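Local coordinates for Ycf54 protein (Thermosynechococcus elongatus, PDB 3HZE), which probably assists the oxidative cyclase step of chlorophyll biosynthesis in this cyanobacterium, at residues 21-26 / 73-78; 46-51 / 67-72. All coordinates share one frame; numbering follows the deposited sequence.

Contact 1 (21-26 / 73-78); sequences EEVFRE and QQFIQW
Trp78 N donates to Gln74 O at 2.8 Å, an ordinary helical bond in the turn from which the indole of Trp78 projects to meet Val23 on the neighbouring helix. On the other side, Glu26 N and Glu22 O, also 2.8 Å apart, hold the turn that carries Val23. Between these two self-contained helices the contact is purely apolar, and it rests on one methyl group. Val23 CG1 lies 3.8 Å from Trp78 CZ3 and 4.4 Å from Phe75 CE1, so a single knob meets two rings that stand one helical turn apart on 73-78. It comes to the edge of each ring, near the ring plane, rather than over a face. The torsions are consistent with this: Val23 holds CG1 opposite its backbone N (chi1 168°), directed toward the other helix, while Phe75 (chi1 175°) and Trp78 (chi1 174°) extend in the same manner from their own helix. Trp78 has a further in-plane neighbour at its edge, Phe75 O. The meeting is slight: the CA atoms of Val23 and Phe75 remain 10.9 Å apart, and only 128 Å² is buried in all. It grades from a buried side at Phe75 to an exposed one at Trp78. Phe75 gains a cation-pi partner in Arg27, and its backbone N is capped by Asn72 OD1. Phe24 has its CB directed away from 73-78, yet its ring reaches Ile68 of strand 65-70, which Phe75 also touches. The example thus illustrates how two helices can associate chiefly by sharing a floor: helices 21-34 and 73-83 lie on the same face of an antiparallel sheet, an aromatic-rich seam between them, in the layered alpha+beta fold of Ycf54.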
ATOM      1  N   GLU A  21      -3.042   5.561 -10.020  1.00 13.22           N
ATOM      2  CA  GLU A  21      -4.043   4.963 -10.884  1.00 15.10           C
ATOM      3  C   GLU A  21      -3.455   4.241 -12.099  1.00 12.82           C
ATOM      4  O   GLU A  21      -3.680   3.040 -12.301  1.00 10.57           O
ATOM      5  CB  GLU A  21      -4.945   6.085 -11.367  1.00 18.47           C
ATOM      6  CG  GLU A  21      -6.365   5.744 -11.576  1.00 24.06           C
ATOM      7  CD  GLU A  21      -7.133   6.945 -12.076  1.00 24.48           C
ATOM      8  OE1 GLU A  21      -7.094   8.003 -11.404  1.00 26.80           O
ATOM      9  OE2 GLU A  21      -7.757   6.827 -13.146  1.00 25.82           O
ATOM     10  N   GLU A  22      -2.720   4.994 -12.910  1.00 12.19           N
ATOM     11  CA  GLU A  22      -2.117   4.464 -14.124  1.00 12.55           C
ATOM     12  C   GLU A  22      -0.981   3.492 -13.822  1.00 11.87           C
ATOM     13  O   GLU A  22      -0.771   2.543 -14.564  1.00 13.36           O
ATOM     14  CB  GLU A  22      -1.644   5.624 -15.022  1.00 14.33           C
ATOM     15  CG  GLU A  22      -0.918   5.172 -16.292  1.00 18.77           C
ATOM     16  CD  GLU A  22      -1.254   6.010 -17.530  1.00 23.43           C
ATOM     17  OE1 GLU A  22      -0.638   5.778 -18.599  1.00 22.95           O
ATOM     18  OE2 GLU A  22      -2.141   6.890 -17.445  1.00 26.85           O
ATOM     19  N   VAL A  23      -0.247   3.726 -12.737  1.00 11.59           N
ATOM     20  CA  VAL A  23       0.828   2.811 -12.366  1.00 11.45           C
ATOM     21  C   VAL A  23       0.174   1.443 -12.130  1.00 11.92           C
ATOM     22  O   VAL A  23       0.658   0.417 -12.610  1.00 11.72           O
ATOM     23  CB  VAL A  23       1.564   3.275 -11.071  1.00 12.99           C
ATOM     24  CG1 VAL A  23       2.475   2.160 -10.551  1.00 11.26           C
ATOM     25  CG2 VAL A  23       2.408   4.523 -11.377  1.00 12.36           C
ATOM     26  N   PHE A  24      -0.943   1.434 -11.409  1.00 10.17           N
ATOM     27  CA  PHE A  24      -1.645   0.180 -11.147  1.00  9.88           C
ATOM     28  C   PHE A  24      -2.167  -0.478 -12.423  1.00 10.98           C
ATOM     29  O   PHE A  24      -1.922  -1.656 -12.656  1.00 10.84           O
ATOM     30  CB  PHE A  24      -2.826   0.398 -10.201  1.00 10.46           C
ATOM     31  CG  PHE A  24      -2.474   0.242  -8.743  1.00 11.77           C
ATOM     32  CD1 PHE A  24      -1.930   1.297  -8.024  1.00 13.25           C
ATOM     33  CD2 PHE A  24      -2.692  -0.967  -8.093  1.00  9.56           C
ATOM     34  CE1 PHE A  24      -1.607   1.148  -6.666  1.00 14.79           C
ATOM     35  CE2 PHE A  24      -2.376  -1.133  -6.744  1.00 10.08           C
ATOM     36  CZ  PHE A  24      -1.833  -0.077  -6.030  1.00 12.18           C
ATOM     37  N   ARG A  25      -2.899   0.278 -13.238  1.00 11.45           N
ATOM     38  CA  ARG A  25      -3.466  -0.264 -14.467  1.00 12.95           C
ATOM     39  C   ARG A  25      -2.427  -0.763 -15.476  1.00 12.69           C
ATOM     40  O   ARG A  25      -2.633  -1.798 -16.117  1.00 11.29           O
ATOM     41  CB  ARG A  25      -4.412   0.763 -15.106  1.00 13.52           C
ATOM     42  CG  ARG A  25      -5.683   0.988 -14.269  1.00 19.22           C
ATOM     43  CD  ARG A  25      -6.844   1.506 -15.105  1.00 25.82           C
ATOM     44  NE  ARG A  25      -6.559   2.818 -15.680  1.00 30.51           N
ATOM     45  CZ  ARG A  25      -6.609   3.962 -15.006  1.00 33.55           C
ATOM     46  NH1 ARG A  25      -6.943   3.967 -13.721  1.00 35.18           N
ATOM     47  NH2 ARG A  25      -6.309   5.103 -15.615  1.00 34.51           N
ATOM     48  N   GLU A  26      -1.315  -0.044 -15.623  1.00 12.02           N
ATOM     49  CA  GLU A  26      -0.276  -0.495 -16.548  1.00 13.04           C
ATOM     50  C   GLU A  26       0.340  -1.781 -16.010  1.00 12.33           C
ATOM     51  O   GLU A  26       0.614  -2.709 -16.768  1.00 11.42           O
ATOM     52  CB  GLU A  26       0.828   0.572 -16.721  1.00 14.97           C
ATOM     53  CG  GLU A  26       0.393   1.804 -17.513  1.00 16.28           C
ATOM     54  CD  GLU A  26       1.500   2.850 -17.675  1.00 23.59           C
ATOM     55  OE1 GLU A  26       1.170   4.003 -18.035  1.00 27.82           O
ATOM     56  OE2 GLU A  26       2.693   2.533 -17.461  1.00 22.10           O
ATOM     57  N   GLN A  73       8.921  -7.105  -2.945  1.00 14.02           N
ATOM     58  CA  GLN A  73       9.618  -6.014  -2.281  1.00 13.75           C
ATOM     59  C   GLN A  73      10.199  -4.955  -3.213  1.00 14.89           C
ATOM     60  O   GLN A  73      10.184  -3.773  -2.880  1.00 15.33           O
ATOM     61  CB  GLN A  73      10.722  -6.565  -1.374  1.00 14.67           C
ATOM     62  CG  GLN A  73      11.572  -5.496  -0.707  1.00 17.59           C
ATOM     63  CD  GLN A  73      12.502  -6.070   0.343  1.00 21.42           C
ATOM     64  OE1 GLN A  73      13.065  -7.153   0.166  1.00 20.91           O
ATOM     65  NE2 GLN A  73      12.679  -5.341   1.438  1.00 23.85           N
ATOM     66  N   GLN A  74      10.705  -5.362  -4.375  1.00 15.66           N
ATOM     67  CA  GLN A  74      11.284  -4.392  -5.299  1.00 14.98           C
ATOM     68  C   GLN A  74      10.269  -3.389  -5.818  1.00 13.55           C
ATOM     69  O   GLN A  74      10.608  -2.232  -6.038  1.00 11.52           O
ATOM     70  CB  GLN A  74      11.967  -5.106  -6.468  1.00 18.01           C
ATOM     71  CG  GLN A  74      13.327  -5.697  -6.093  1.00 21.92           C
ATOM     72  CD  GLN A  74      13.249  -6.625  -4.893  1.00 25.11           C
ATOM     73  OE1 GLN A  74      12.557  -7.647  -4.926  1.00 28.13           O
ATOM     74  NE2 GLN A  74      13.960  -6.274  -3.821  1.00 27.65           N
ATOM     75  N   PHE A  75       9.029  -3.829  -6.015  1.00 12.89           N
ATOM     76  CA  PHE A  75       7.990  -2.927  -6.496  1.00 11.42           C
ATOM     77  C   PHE A  75       7.763  -1.831  -5.460  1.00 12.20           C
ATOM     78  O   PHE A  75       7.592  -0.662  -5.803  1.00 12.06           O
ATOM     79  CB  PHE A  75       6.690  -3.695  -6.732  1.00 11.69           C
ATOM     80  CG  PHE A  75       5.534  -2.821  -7.103  1.00 10.86           C
ATOM     81  CD1 PHE A  75       5.606  -1.972  -8.207  1.00 10.10           C
ATOM     82  CD2 PHE A  75       4.375  -2.829  -6.341  1.00 12.67           C
ATOM     83  CE1 PHE A  75       4.531  -1.140  -8.541  1.00  8.87           C
ATOM     84  CE2 PHE A  75       3.291  -2.000  -6.669  1.00 11.48           C
ATOM     85  CZ  PHE A  75       3.373  -1.157  -7.771  1.00 10.83           C
ATOM     86  N   ILE A  76       7.761  -2.222  -4.188  1.00 11.48           N
ATOM     87  CA  ILE A  76       7.557  -1.274  -3.103  1.00 12.01           C
ATOM     88  C   ILE A  76       8.752  -0.333  -3.007  1.00 11.52           C
ATOM     89  O   ILE A  76       8.586   0.869  -2.800  1.00 12.54           O
ATOM     90  CB  ILE A  76       7.344  -2.018  -1.761  1.00 12.32           C
ATOM     91  CG1 ILE A  76       6.040  -2.818  -1.832  1.00 12.98           C
ATOM     92  CG2 ILE A  76       7.308  -1.043  -0.605  1.00 10.93           C
ATOM     93  CD1 ILE A  76       4.790  -1.957  -2.124  1.00 10.80           C
ATOM     94  N   GLN A  77       9.959  -0.873  -3.159  1.00 11.79           N
ATOM     95  CA  GLN A  77      11.152  -0.035  -3.104  1.00 12.95           C
ATOM     96  C   GLN A  77      11.116   0.943  -4.278  1.00 11.87           C
ATOM     97  O   GLN A  77      11.547   2.086  -4.158  1.00 12.87           O
ATOM     98  CB  GLN A  77      12.427  -0.887  -3.181  1.00 15.53           C
ATOM     99  CG  GLN A  77      12.580  -1.891  -2.048  1.00 18.71           C
ATOM    100  CD  GLN A  77      13.806  -2.777  -2.215  1.00 22.01           C
ATOM    101  OE1 GLN A  77      14.066  -3.297  -3.303  1.00 21.50           O
ATOM    102  NE2 GLN A  77      14.557  -2.964  -1.133  1.00 22.27           N
ATOM    103  N   TRP A  78      10.602   0.490  -5.415  1.00 11.89           N
ATOM    104  CA  TRP A  78      10.506   1.350  -6.585  1.00 11.56           C
ATOM    105  C   TRP A  78       9.541   2.510  -6.298  1.00 11.24           C
ATOM    106  O   TRP A  78       9.825   3.667  -6.633  1.00 10.39           O
ATOM    107  CB  TRP A  78      10.024   0.543  -7.788  1.00 12.32           C
ATOM    108  CG  TRP A  78       9.761   1.373  -8.996  1.00 11.27           C
ATOM    109  CD1 TRP A  78      10.675   1.835  -9.898  1.00 13.16           C
ATOM    110  CD2 TRP A  78       8.486   1.864  -9.425  1.00 12.17           C
ATOM    111  NE1 TRP A  78      10.049   2.585 -10.865  1.00 13.43           N
ATOM    112  CE2 TRP A  78       8.704   2.617 -10.599  1.00 11.97           C
ATOM    113  CE3 TRP A  78       7.178   1.738  -8.929  1.00  8.90           C
ATOM    114  CZ2 TRP A  78       7.661   3.243 -11.290  1.00 13.90           C
ATOM    115  CZ3 TRP A  78       6.141   2.358  -9.616  1.00 11.21           C
ATOM    116  CH2 TRP A  78       6.389   3.103 -10.785  1.00 10.87           C
TER

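Contact 2 (46-51 / 67-72); sequences PAFLEQ and AIISTN
Ala67 CB is the small bump of this contact, and the hollow that receives it is formed by Pro46 and Phe48. Pro46 CG and Phe48 CE2 each lie 3.9 Å from Ala67 CB, the pyrrolidine touching with its CB-CG side and the phenyl ring with an edge, the methyl being near the ring plane. Two residues along the strand, on the same face, Ile69 supplies the second and longer bump. Its CD1 comes within 3.7 Å of Phe48 CE2, approaching the ring obliquely. With chi2 at 173° the Ile69 chain is stretched out, which carries CD1 to the ring, and the two side chains run antiparallel, their outer ends overlapping. With CG between its backbone N and carbonyl carbon (chi1 79°), the Phe48 ring is directed at the strand. A short 3-10 turn presents the ring, closed by Gln51 N bonding to Phe48 O at 2.9 Å. Beyond the two segments, Phe54 meets the ring edge-to-face, and Tyr6 and Phe91 add inclined rings. Were Phe48 replaced by an alanine, Ala67 CB and Ile69 CD1 would probably lose the ring they pack on, and three aromatic rings their shared neighbour. At the far end of its segment, Ser70 OG accepts from Asn72 N (3.0 Å), an ST turn leading from the strand into the N-cap of helix 73-83. The loop after strand 40-44 thus folds a proline and an aromatic ring onto strand 65-70, covering the face turned away from helices 21-34 and 73-83 and closing one hydrophobic core on the four-stranded antiparallel sheet of an alpha+beta fold.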
ATOM      1  N   PRO A  46      -5.925   1.277   5.686  1.00 14.36           N
ATOM      2  CA  PRO A  46      -5.458  -0.067   6.043  1.00 13.99           C
ATOM      3  C   PRO A  46      -5.672  -0.437   7.507  1.00 14.53           C
ATOM      4  O   PRO A  46      -5.322   0.321   8.408  1.00 13.99           O
ATOM      5  CB  PRO A  46      -3.982  -0.037   5.641  1.00 13.17           C
ATOM      6  CG  PRO A  46      -3.608   1.383   5.840  1.00 14.08           C
ATOM      7  CD  PRO A  46      -4.793   2.120   5.262  1.00 13.46           C
ATOM      8  N   ALA A  47      -6.261  -1.608   7.730  1.00 13.40           N
ATOM      9  CA  ALA A  47      -6.534  -2.077   9.084  1.00 15.30           C
ATOM     10  C   ALA A  47      -5.263  -2.315   9.890  1.00 15.73           C
ATOM     11  O   ALA A  47      -5.234  -2.055  11.091  1.00 16.24           O
ATOM     12  CB  ALA A  47      -7.365  -3.360   9.041  1.00 12.95           C
ATOM     13  N   PHE A  48      -4.208  -2.797   9.236  1.00 16.03           N
ATOM     14  CA  PHE A  48      -2.967  -3.076   9.953  1.00 17.09           C
ATOM     15  C   PHE A  48      -2.392  -1.862  10.677  1.00 17.54           C
ATOM     16  O   PHE A  48      -1.795  -1.990  11.745  1.00 16.97           O
ATOM     17  CB  PHE A  48      -1.921  -3.696   9.002  1.00 17.06           C
ATOM     18  CG  PHE A  48      -1.211  -2.703   8.105  1.00 16.71           C
ATOM     19  CD1 PHE A  48      -0.152  -1.930   8.589  1.00 16.95           C
ATOM     20  CD2 PHE A  48      -1.580  -2.565   6.765  1.00 15.15           C
ATOM     21  CE1 PHE A  48       0.528  -1.036   7.750  1.00 17.66           C
ATOM     22  CE2 PHE A  48      -0.907  -1.672   5.916  1.00 14.38           C
ATOM     23  CZ  PHE A  48       0.150  -0.908   6.410  1.00 17.70           C
ATOM     24  N   LEU A  49      -2.587  -0.682  10.103  1.00 17.96           N
ATOM     25  CA  LEU A  49      -2.062   0.543  10.684  1.00 18.29           C
ATOM     26  C   LEU A  49      -2.583   0.837  12.094  1.00 20.05           C
ATOM     27  O   LEU A  49      -2.016   1.665  12.811  1.00 19.37           O
ATOM     28  CB  LEU A  49      -2.371   1.717   9.758  1.00 15.77           C
ATOM     29  CG  LEU A  49      -1.838   3.102  10.137  1.00 15.51           C
ATOM     30  CD1 LEU A  49      -0.316   3.067  10.260  1.00 13.91           C
ATOM     31  CD2 LEU A  49      -2.279   4.100   9.063  1.00 13.00           C
ATOM     32  N   GLU A  50      -3.651   0.154  12.496  1.00 21.45           N
ATOM     33  CA  GLU A  50      -4.232   0.364  13.823  1.00 24.86           C
ATOM     34  C   GLU A  50      -3.624  -0.546  14.885  1.00 25.14           C
ATOM     35  O   GLU A  50      -3.869  -0.365  16.075  1.00 26.65           O
ATOM     36  CB  GLU A  50      -5.752   0.150  13.786  1.00 24.91           C
ATOM     37  CG  GLU A  50      -6.491   1.061  12.818  1.00 28.97           C
ATOM     38  CD  GLU A  50      -6.180   2.532  13.040  1.00 31.39           C
ATOM     39  OE1 GLU A  50      -6.454   3.043  14.147  1.00 33.63           O
ATOM     40  OE2 GLU A  50      -5.663   3.184  12.105  1.00 33.82           O
ATOM     41  N   GLN A  51      -2.840  -1.529  14.457  1.00 25.98           N
ATOM     42  CA  GLN A  51      -2.207  -2.449  15.393  1.00 26.35           C
ATOM     43  C   GLN A  51      -1.064  -1.742  16.119  1.00 26.98           C
ATOM     44  O   GLN A  51      -0.446  -0.819  15.583  1.00 25.98           O
ATOM     45  CB  GLN A  51      -1.678  -3.690  14.660  1.00 25.82           C
ATOM     46  CG  GLN A  51      -2.761  -4.573  14.052  1.00 27.77           C
ATOM     47  CD  GLN A  51      -2.229  -5.924  13.598  1.00 28.42           C
ATOM     48  OE1 GLN A  51      -2.915  -6.672  12.902  1.00 28.79           O
ATOM     49  NE2 GLN A  51      -1.002  -6.245  14.000  1.00 29.43           N
ATOM     50  N   ALA A  67      -2.502   2.546   1.888  1.00  8.50           N
ATOM     51  CA  ALA A  67      -1.276   1.804   1.719  1.00 10.16           C
ATOM     52  C   ALA A  67      -1.291   1.072   0.393  1.00  8.71           C
ATOM     53  O   ALA A  67      -2.350   0.739  -0.130  1.00  9.08           O
ATOM     54  CB  ALA A  67      -1.113   0.793   2.852  1.00 11.11           C
ATOM     55  N   ILE A  68      -0.108   0.863  -0.170  1.00  9.30           N
ATOM     56  CA  ILE A  68       0.001   0.063  -1.381  1.00  9.28           C
ATOM     57  C   ILE A  68       0.799  -1.106  -0.827  1.00  9.24           C
ATOM     58  O   ILE A  68       1.911  -0.921  -0.339  1.00  9.48           O
ATOM     59  CB  ILE A  68       0.784   0.758  -2.505  1.00  9.48           C
ATOM     60  CG1 ILE A  68      -0.086   1.831  -3.166  1.00 12.28           C
ATOM     61  CG2 ILE A  68       1.172  -0.265  -3.573  1.00 11.01           C
ATOM     62  CD1 ILE A  68      -0.357   3.045  -2.318  1.00 15.97           C
ATOM     63  N   ILE A  69       0.209  -2.295  -0.859  1.00  9.88           N
ATOM     64  CA  ILE A  69       0.851  -3.481  -0.316  1.00 10.88           C
ATOM     65  C   ILE A  69       1.185  -4.481  -1.413  1.00 10.92           C
ATOM     66  O   ILE A  69       0.425  -4.635  -2.371  1.00 11.11           O
ATOM     67  CB  ILE A  69      -0.076  -4.135   0.733  1.00 13.71           C
ATOM     68  CG1 ILE A  69      -0.476  -3.086   1.776  1.00 13.56           C
ATOM     69  CG2 ILE A  69       0.627  -5.310   1.410  1.00 14.93           C
ATOM     70  CD1 ILE A  69      -1.515  -3.568   2.771  1.00 17.52           C
ATOM     71  N   SER A  70       2.323  -5.159  -1.273  1.00 11.74           N
ATOM     72  CA  SER A  70       2.743  -6.138  -2.267  1.00 12.39           C
ATOM     73  C   SER A  70       3.705  -7.168  -1.690  1.00 13.17           C
ATOM     74  O   SER A  70       4.457  -6.877  -0.759  1.00 14.15           O
ATOM     75  CB  SER A  70       3.424  -5.436  -3.448  1.00 13.51           C
ATOM     76  OG  SER A  70       3.875  -6.382  -4.411  1.00 13.40           O
ATOM     77  N   THR A  71       3.684  -8.375  -2.240  1.00 12.74           N
ATOM     78  CA  THR A  71       4.606  -9.393  -1.766  1.00 13.09           C
ATOM     79  C   THR A  71       5.911  -9.288  -2.551  1.00 14.80           C
ATOM     80  O   THR A  71       6.857 -10.042  -2.312  1.00 14.97           O
ATOM     81  CB  THR A  71       4.013 -10.801  -1.904  1.00 12.63           C
ATOM     82  OG1 THR A  71       3.458 -10.962  -3.214  1.00 13.26           O
ATOM     83  CG2 THR A  71       2.925 -11.017  -0.856  1.00 15.55           C
ATOM     84  N   ASN A  72       5.953  -8.344  -3.492  1.00 15.12           N
ATOM     85  CA  ASN A  72       7.151  -8.093  -4.296  1.00 14.95           C
ATOM     86  C   ASN A  72       7.836  -6.875  -3.674  1.00 15.35           C
ATOM     87  O   ASN A  72       7.395  -5.741  -3.865  1.00 14.08           O
ATOM     88  CB  ASN A  72       6.769  -7.776  -5.745  1.00 15.76           C
ATOM     89  CG  ASN A  72       7.983  -7.513  -6.628  1.00 18.73           C
ATOM     90  OD1 ASN A  72       8.914  -6.814  -6.227  1.00 18.02           O
ATOM     91  ND2 ASN A  72       7.974  -8.072  -7.836  1.00 17.06           N
TER

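How the contacts relate
The two contacts have centres about 15 Å apart and meet through strand 65-70, whose residues face both ways. Contact 2 uses the face bearing Ala67 and Ile69; Ile68, on the other face, points to the helices of contact 1. There Ile76 CD1 packs 3.5 Å from Ile68 O and also reaches Ser70 CB at 4.0 Å. Along the chain the order is 21-26, 46-51, 67-72, 73-78, so contact 2 is nested within the loop closed by contact 1, and the strand runs almost directly into helix 73-83. One strand of the four-stranded antiparallel sheet therefore serves two apolar layers, uniting the helical side and the loop side in a single compact Ycf54 unit.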